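CRISPR system Cmr subunit Cmr6 (Pyrococcus furiosus, PDB 4W8V) binds RNA as part of the type III-B Cmr ribonucleoprotein complex, which it caps together with Cmr1 in CRISPR defence against invading nucleic acids. Local coordinates at residues F19-R24 against V201-A206; L42-V47 against A147-E152; G46-P51 against F193-P198. All blocks are in the same frame, centred on the assembly; numbering follows the deposited sequence.

Contact 1 of 3, residues F19-R24 against V201-A206; sequences FKTQSR and VPFLVA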
# COMPACT_ATOMS: atom_id res chain seq x y z
N PHE A 19 5.53 0.12 13.58
CA PHE A 19 4.36 0.95 13.30
C PHE A 19 3.21 0.56 14.21
O PHE A 19 3.03 -0.61 14.52
CB PHE A 19 3.94 0.81 11.83
CG PHE A 19 4.92 1.43 10.86
CD1 PHE A 19 6.19 0.88 10.69
CD2 PHE A 19 4.57 2.54 10.12
CE1 PHE A 19 7.09 1.44 9.80
CE2 PHE A 19 5.47 3.12 9.23
CZ PHE A 19 6.73 2.56 9.06
N LYS A 20 2.45 1.55 14.67
CA LYS A 20 1.25 1.25 15.44
C LYS A 20 0.04 1.68 14.64
O LYS A 20 0.16 2.58 13.81
CB LYS A 20 1.26 1.96 16.80
CG LYS A 20 1.38 3.47 16.71
CD LYS A 20 1.52 4.10 18.09
CE LYS A 20 1.79 5.60 18.01
NZ LYS A 20 0.57 6.36 17.63
N THR A 21 -1.09 1.02 14.87
CA THR A 21 -2.34 1.38 14.21
C THR A 21 -2.84 2.72 14.76
O THR A 21 -3.22 2.80 15.93
CB THR A 21 -3.42 0.29 14.43
OG1 THR A 21 -3.42 -0.13 15.80
CG2 THR A 21 -3.15 -0.94 13.54
N GLN A 22 -2.81 3.77 13.95
CA GLN A 22 -3.26 5.08 14.42
C GLN A 22 -4.78 5.11 14.57
O GLN A 22 -5.31 5.69 15.52
CB GLN A 22 -2.80 6.20 13.48
CG GLN A 22 -3.14 7.60 14.02
CD GLN A 22 -3.06 8.70 12.96
OE1 GLN A 22 -3.59 8.56 11.86
NE2 GLN A 22 -2.41 9.80 13.31
N SER A 23 -5.47 4.47 13.63
CA SER A 23 -6.90 4.24 13.70
C SER A 23 -7.14 2.73 13.65
O SER A 23 -6.20 1.96 13.46
CB SER A 23 -7.65 4.96 12.55
OG SER A 23 -7.18 4.53 11.27
N ARG A 24 -8.38 2.29 13.83
CA ARG A 24 -8.65 0.86 13.81
C ARG A 24 -8.36 0.25 12.45
O ARG A 24 -8.55 0.87 11.39
CB ARG A 24 -10.08 0.57 14.21
CG ARG A 24 -10.37 0.81 15.64
CD ARG A 24 -11.85 0.82 15.90
NE ARG A 24 -12.11 1.50 17.16
CZ ARG A 24 -12.37 0.87 18.29
NH1 ARG A 24 -12.44 -0.45 18.31
NH2 ARG A 24 -12.58 1.57 19.40
N VAL A 201 -1.84 -1.04 18.19
CA VAL A 201 -1.33 -2.38 18.03
C VAL A 201 -0.06 -2.28 17.19
O VAL A 201 -0.06 -1.62 16.15
CB VAL A 201 -2.37 -3.30 17.40
CG1 VAL A 201 -1.77 -4.66 17.07
CG2 VAL A 201 -3.60 -3.43 18.33
N PRO A 202 1.04 -2.87 17.67
CA PRO A 202 2.32 -2.70 16.98
C PRO A 202 2.56 -3.71 15.86
O PRO A 202 2.31 -4.90 16.04
CB PRO A 202 3.34 -2.91 18.10
CG PRO A 202 2.64 -3.73 19.12
CD PRO A 202 1.19 -3.43 19.02
N PHE A 203 3.03 -3.21 14.71
CA PHE A 203 3.39 -4.03 13.57
C PHE A 203 4.82 -3.75 13.16
O PHE A 203 5.28 -2.62 13.23
CB PHE A 203 2.44 -3.76 12.36
CG PHE A 203 1.09 -4.37 12.52
CD1 PHE A 203 0.15 -3.80 13.35
CD2 PHE A 203 0.74 -5.52 11.83
CE1 PHE A 203 -1.10 -4.37 13.51
CE2 PHE A 203 -0.50 -6.10 11.97
CZ PHE A 203 -1.42 -5.53 12.81
N LEU A 204 5.53 -4.79 12.73
CA LEU A 204 6.80 -4.61 12.05
C LEU A 204 6.57 -4.50 10.54
O LEU A 204 5.89 -5.32 9.94
CB LEU A 204 7.74 -5.77 12.36
CG LEU A 204 9.20 -5.56 11.99
CD1 LEU A 204 9.86 -4.64 13.01
CD2 LEU A 204 9.90 -6.88 11.94
N VAL A 205 7.19 -3.50 9.93
CA VAL A 205 7.01 -3.20 8.52
C VAL A 205 8.38 -3.12 7.85
O VAL A 205 9.27 -2.45 8.36
CB VAL A 205 6.27 -1.87 8.31
CG1 VAL A 205 6.22 -1.49 6.84
CG2 VAL A 205 4.87 -1.93 8.93
N ALA A 206 8.55 -3.81 6.73
CA ALA A 206 9.87 -3.89 6.12
C ALA A 206 9.86 -4.09 4.62
O ALA A 206 8.94 -4.68 4.06
CB ALA A 206 10.66 -5.03 6.77
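F19-T21 and P202-A206 pair as antiparallel strands, 4.6 Å apart at closest approach and with N-to-C directions at 137°. They are the two inner strands of the four-stranded antiparallel sheet in this RAMP-superfamily domain. F19 and F203 form a hydrogen-bonded pair: F19 N donates to F203 O, and F203 N to F19 O at 2.6 Å. Both bonds are nearly straight. K20 and P202 make the next, non-hydrogen-bonded pair, where K20 CA lies 3.2 Å from V201 O in a CA-H...O contact. F19 and F203 put their side chains on the same face of the sheet, which helix 212-228 covers over F19 and V205. The F19 and V205 side chains cross at about a right angle. V205 CG2 reaches F19 CD1 at 3.6 Å, and V205 CB lies equally near CD1. Further toward the end of strand 13-21, T21 CG2 meets F203 CE1 at 4.0 Å. T21 N donates to V201 O at 3.1 Å, tilted 23° from the carbonyl plane. T21 OG1 sits between the backbone N and the carbonyl carbon (chi1 45°). There it bonds P198 O and also accepts from V201 N at 3.0 Å, in a nearly straight bond.

Contact 2 of 3, residues L42-V47 against A147-E152; sequences LRNYGV and AIPIAE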
# COMPACT_ATOMS: atom_id res chain seq x y z
N LEU A 42 -1.62 -18.19 18.64
CA LEU A 42 -0.74 -18.55 19.76
C LEU A 42 0.26 -17.45 20.12
O LEU A 42 0.69 -17.36 21.27
CB LEU A 42 0.02 -19.83 19.43
CG LEU A 42 -0.79 -21.06 19.02
CD1 LEU A 42 0.08 -22.03 18.23
CD2 LEU A 42 -1.39 -21.76 20.22
N ARG A 43 0.63 -16.64 19.14
CA ARG A 43 1.57 -15.55 19.36
C ARG A 43 0.91 -14.18 19.50
O ARG A 43 1.28 -13.38 20.37
CB ARG A 43 2.57 -15.51 18.21
CG ARG A 43 3.35 -16.79 18.05
CD ARG A 43 4.41 -16.91 19.14
NE ARG A 43 5.43 -15.88 18.98
CZ ARG A 43 5.87 -15.10 19.96
NH1 ARG A 43 5.38 -15.22 21.18
NH2 ARG A 43 6.80 -14.19 19.71
N ASN A 44 -0.07 -13.90 18.64
CA ASN A 44 -0.52 -12.53 18.47
C ASN A 44 -1.93 -12.18 18.97
O ASN A 44 -2.48 -11.16 18.59
CB ASN A 44 -0.43 -12.16 16.99
CG ASN A 44 0.98 -12.23 16.46
OD1 ASN A 44 1.94 -12.02 17.20
ND2 ASN A 44 1.11 -12.52 15.16
N TYR A 45 -2.50 -13.01 19.83
CA TYR A 45 -3.82 -12.76 20.43
C TYR A 45 -4.92 -12.62 19.39
O TYR A 45 -5.89 -11.90 19.60
CB TYR A 45 -3.80 -11.52 21.34
CG TYR A 45 -2.63 -11.45 22.31
CD1 TYR A 45 -2.76 -11.92 23.61
CD2 TYR A 45 -1.42 -10.90 21.93
CE1 TYR A 45 -1.70 -11.84 24.51
CE2 TYR A 45 -0.35 -10.83 22.81
CZ TYR A 45 -0.49 -11.30 24.10
OH TYR A 45 0.58 -11.23 24.96
N GLY A 46 -4.78 -13.30 18.26
CA GLY A 46 -5.80 -13.28 17.23
C GLY A 46 -5.62 -12.21 16.18
O GLY A 46 -6.37 -12.15 15.19
N VAL A 47 -4.62 -11.36 16.37
CA VAL A 47 -4.38 -10.24 15.45
C VAL A 47 -3.77 -10.72 14.12
O VAL A 47 -2.69 -11.31 14.12
CB VAL A 47 -3.47 -9.20 16.13
CG1 VAL A 47 -3.16 -8.02 15.21
CG2 VAL A 47 -4.13 -8.71 17.40
N ALA A 147 3.67 -7.26 6.82
CA ALA A 147 3.70 -6.48 8.05
C ALA A 147 3.09 -7.31 9.15
O ALA A 147 1.96 -7.76 9.02
CB ALA A 147 2.96 -5.19 7.88
N ILE A 148 3.83 -7.49 10.24
CA ILE A 148 3.48 -8.51 11.22
C ILE A 148 3.36 -7.95 12.65
O ILE A 148 4.15 -7.10 13.05
CB ILE A 148 4.51 -9.63 11.16
CG1 ILE A 148 5.93 -9.05 11.28
CG2 ILE A 148 4.40 -10.38 9.84
CD1 ILE A 148 7.01 -9.89 10.73
N PRO A 149 2.34 -8.39 13.40
CA PRO A 149 2.14 -7.99 14.79
C PRO A 149 3.36 -8.32 15.63
O PRO A 149 3.90 -9.42 15.52
CB PRO A 149 0.93 -8.82 15.23
CG PRO A 149 0.23 -9.15 14.00
CD PRO A 149 1.29 -9.32 12.96
N ILE A 150 3.81 -7.36 16.43
CA ILE A 150 4.92 -7.57 17.35
C ILE A 150 4.36 -7.99 18.70
O ILE A 150 3.98 -7.15 19.52
CB ILE A 150 5.79 -6.32 17.48
CG1 ILE A 150 6.19 -5.85 16.07
CG2 ILE A 150 7.00 -6.62 18.38
CD1 ILE A 150 6.88 -4.51 15.99
N ALA A 151 4.30 -9.30 18.90
CA ALA A 151 3.58 -9.88 20.02
C ALA A 151 4.02 -9.30 21.37
O ALA A 151 3.18 -8.87 22.15
CB ALA A 151 3.75 -11.39 20.01
N GLU A 152 5.33 -9.26 21.61
CA GLU A 152 5.84 -8.80 22.90
C GLU A 152 5.46 -7.36 23.24
O GLU A 152 5.32 -7.01 24.41
CB GLU A 152 7.37 -8.93 22.96
CG GLU A 152 8.14 -8.23 21.87
CD GLU A 152 8.28 -9.08 20.61
OE1 GLU A 152 7.48 -10.02 20.43
OE2 GLU A 152 9.20 -8.81 19.80
O HOH W 1 4.57 -12.26 16.91
O HOH W 2 3.51 -11.91 13.87
O HOH W 3 2.38 -9.35 24.74
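A type I' beta turn, N44 to V47, follows helix 34-43 and packs on P149 at the end of edge strand 143-149 and on A151 just after it. V47 N bonds N44 O and closes the turn. No direct hydrogen bond joins the two segments; van der Waals contacts and bridging waters hold them together. The N44 side chain and the P149 ring cross at about a right angle. N44 CG is anti to the carbonyl carbon (chi1 -61°), which puts it 3.6 Å from P149 CB. N44 ND2 lies near both CB and CG of the proline. V47 CG1 meets P149 CG at 3.8 Å. The A151 methyl fits close to R43 O, at 3.2 Å, and to N44 OD1. It also lies over one face of the R43 guanidinium, toward the rim. R43 NH2 and E152 OE1 are 4.3 Å apart, too far for a salt bridge. Two waters join the N44 amide to P149 O. One donates to OD1, the other accepts from ND2, and both donate to P149 O. A third water accepts from Y45 OH at 2.6 Å and donates to A151 O at 2.8 Å.

Contact 3 of 3, residues G46-P51 against F193-P198; sequences GVPYIP and FFLTVP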
# COMPACT_ATOMS: atom_id res chain seq x y z
N GLY A 46 -4.78 -13.30 18.26
CA GLY A 46 -5.80 -13.28 17.23
C GLY A 46 -5.62 -12.21 16.18
O GLY A 46 -6.37 -12.15 15.19
N VAL A 47 -4.62 -11.36 16.37
CA VAL A 47 -4.38 -10.24 15.45
C VAL A 47 -3.77 -10.72 14.12
O VAL A 47 -2.69 -11.31 14.12
CB VAL A 47 -3.47 -9.20 16.13
CG1 VAL A 47 -3.16 -8.02 15.21
CG2 VAL A 47 -4.13 -8.71 17.40
N PRO A 48 -4.46 -10.48 12.99
CA PRO A 48 -3.88 -10.97 11.74
C PRO A 48 -2.78 -10.05 11.21
O PRO A 48 -2.56 -8.97 11.73
CB PRO A 48 -5.08 -10.99 10.80
CG PRO A 48 -5.95 -9.89 11.31
CD PRO A 48 -5.82 -9.95 12.78
N TYR A 49 -2.04 -10.48 10.20
CA TYR A 49 -1.04 -9.60 9.62
C TYR A 49 -1.57 -8.87 8.40
O TYR A 49 -2.68 -9.12 7.94
CB TYR A 49 0.23 -10.37 9.24
CG TYR A 49 0.04 -11.40 8.14
CD1 TYR A 49 0.36 -11.12 6.82
CD2 TYR A 49 -0.44 -12.67 8.44
CE1 TYR A 49 0.21 -12.07 5.82
CE2 TYR A 49 -0.59 -13.64 7.44
CZ TYR A 49 -0.26 -13.34 6.14
OH TYR A 49 -0.39 -14.31 5.17
N ILE A 50 -0.76 -7.94 7.91
CA ILE A 50 -1.03 -7.21 6.68
C ILE A 50 -0.13 -7.74 5.59
O ILE A 50 1.09 -7.60 5.68
CB ILE A 50 -0.77 -5.71 6.85
CG1 ILE A 50 -1.69 -5.11 7.92
CG2 ILE A 50 -0.91 -5.00 5.52
CD1 ILE A 50 -1.00 -4.12 8.86
N PRO A 51 -0.72 -8.36 4.55
CA PRO A 51 0.05 -8.94 3.45
C PRO A 51 0.94 -7.92 2.75
O PRO A 51 0.53 -6.79 2.50
CB PRO A 51 -1.03 -9.47 2.50
CG PRO A 51 -2.26 -9.54 3.28
CD PRO A 51 -2.17 -8.52 4.37
N PHE A 193 -15.23 -12.94 6.47
CA PHE A 193 -14.92 -12.53 7.84
C PHE A 193 -13.92 -11.40 7.88
O PHE A 193 -12.91 -11.44 7.20
CB PHE A 193 -14.37 -13.69 8.67
CG PHE A 193 -15.38 -14.75 8.98
CD1 PHE A 193 -16.35 -14.54 9.94
CD2 PHE A 193 -15.32 -15.98 8.34
CE1 PHE A 193 -17.25 -15.54 10.25
CE2 PHE A 193 -16.22 -16.97 8.64
CZ PHE A 193 -17.19 -16.75 9.60
N PHE A 194 -14.22 -10.40 8.69
CA PHE A 194 -13.31 -9.28 8.92
C PHE A 194 -13.09 -9.09 10.42
O PHE A 194 -14.05 -9.02 11.18
CB PHE A 194 -13.86 -7.98 8.33
CG PHE A 194 -13.60 -7.83 6.85
CD1 PHE A 194 -12.49 -7.14 6.40
CD2 PHE A 194 -14.46 -8.40 5.92
CE1 PHE A 194 -12.25 -7.01 5.05
CE2 PHE A 194 -14.23 -8.27 4.55
CZ PHE A 194 -13.12 -7.57 4.12
N LEU A 195 -11.82 -9.03 10.82
CA LEU A 195 -11.45 -8.65 12.17
C LEU A 195 -11.08 -7.19 12.23
O LEU A 195 -10.28 -6.71 11.41
CB LEU A 195 -10.28 -9.51 12.67
CG LEU A 195 -10.61 -10.98 12.92
CD1 LEU A 195 -9.34 -11.75 13.29
CD2 LEU A 195 -11.69 -11.11 13.99
N THR A 196 -11.65 -6.46 13.18
CA THR A 196 -11.23 -5.08 13.41
C THR A 196 -10.25 -5.04 14.55
O THR A 196 -10.52 -5.55 15.64
CB THR A 196 -12.42 -4.15 13.72
OG1 THR A 196 -13.29 -4.12 12.59
CG2 THR A 196 -11.92 -2.74 13.99
N VAL A 197 -9.09 -4.46 14.27
CA VAL A 197 -7.95 -4.41 15.19
C VAL A 197 -7.92 -3.04 15.85
O VAL A 197 -8.04 -2.03 15.16
CB VAL A 197 -6.63 -4.68 14.45
CG1 VAL A 197 -5.41 -4.42 15.37
CG2 VAL A 197 -6.61 -6.09 13.90
N PRO A 198 -7.77 -3.00 17.19
CA PRO A 198 -7.88 -1.68 17.84
C PRO A 198 -6.68 -0.80 17.57
O PRO A 198 -5.70 -1.23 16.96
CB PRO A 198 -7.99 -2.03 19.33
CG PRO A 198 -7.47 -3.43 19.47
CD PRO A 198 -7.75 -4.11 18.16
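P48 and L195 cross obliquely, and P48 CD meets L195 CD1 at 4.0 Å. The same proline carbon touches V197 CG2 at 4.1 Å, but here the two side chains slide past each other in opposite directions. P48 CD therefore contacts two residues of strand 192-197 that lie on one face of it, L195 and V197. V47 comes to V197 at about a right angle, its CG1 4.2 Å from V197 CG2. V197 CG2 is thus shared by V47 and P48. L195 also reaches G46, at the start of the segment. Its CG is anti to its own carbonyl carbon (chi1 -69°). With CD1 anti to CA (chi2 175°), CD1 lies 3.5 Å from G46 O. That carbonyl accepts a hydrogen bond from R40 NH1. No hydrogen bond links the two segments. The contact is largely buried, and its side-chain contacts are apolar. Outside it, V27 of strand 25-28 also touches P48, and L162 of strand 161-165 touches L195. The loop between helices 34-43 and 52-68 thus packs on the middle strand of the three-stranded antiparallel sheet in the RAMP-superfamily domain.

The three contacts lie close together, with centres 10 to 11 Å apart, and all belong to the RAMP-superfamily domain. Contact 1 and contact 2 meet in the four-stranded sheet, where strands 202-209 and 143-149 are neighbours. L204 N lies 2.7 Å from I148 O, and P202 O lies 2.9 Å from I150 N, both probable hydrogen bonds. Contacts 2 and 3 share G46 and V47, and A147 N probably bonds I50 O at 2.8 Å. Contacts 1 and 3 are joined by the bond between T21 OG1 and P198 O, 2.8 Å long, and by packing of F203 CE2 on P48 O at 3.5 Å. The loop G46-P51 thus touches strands of both sheets.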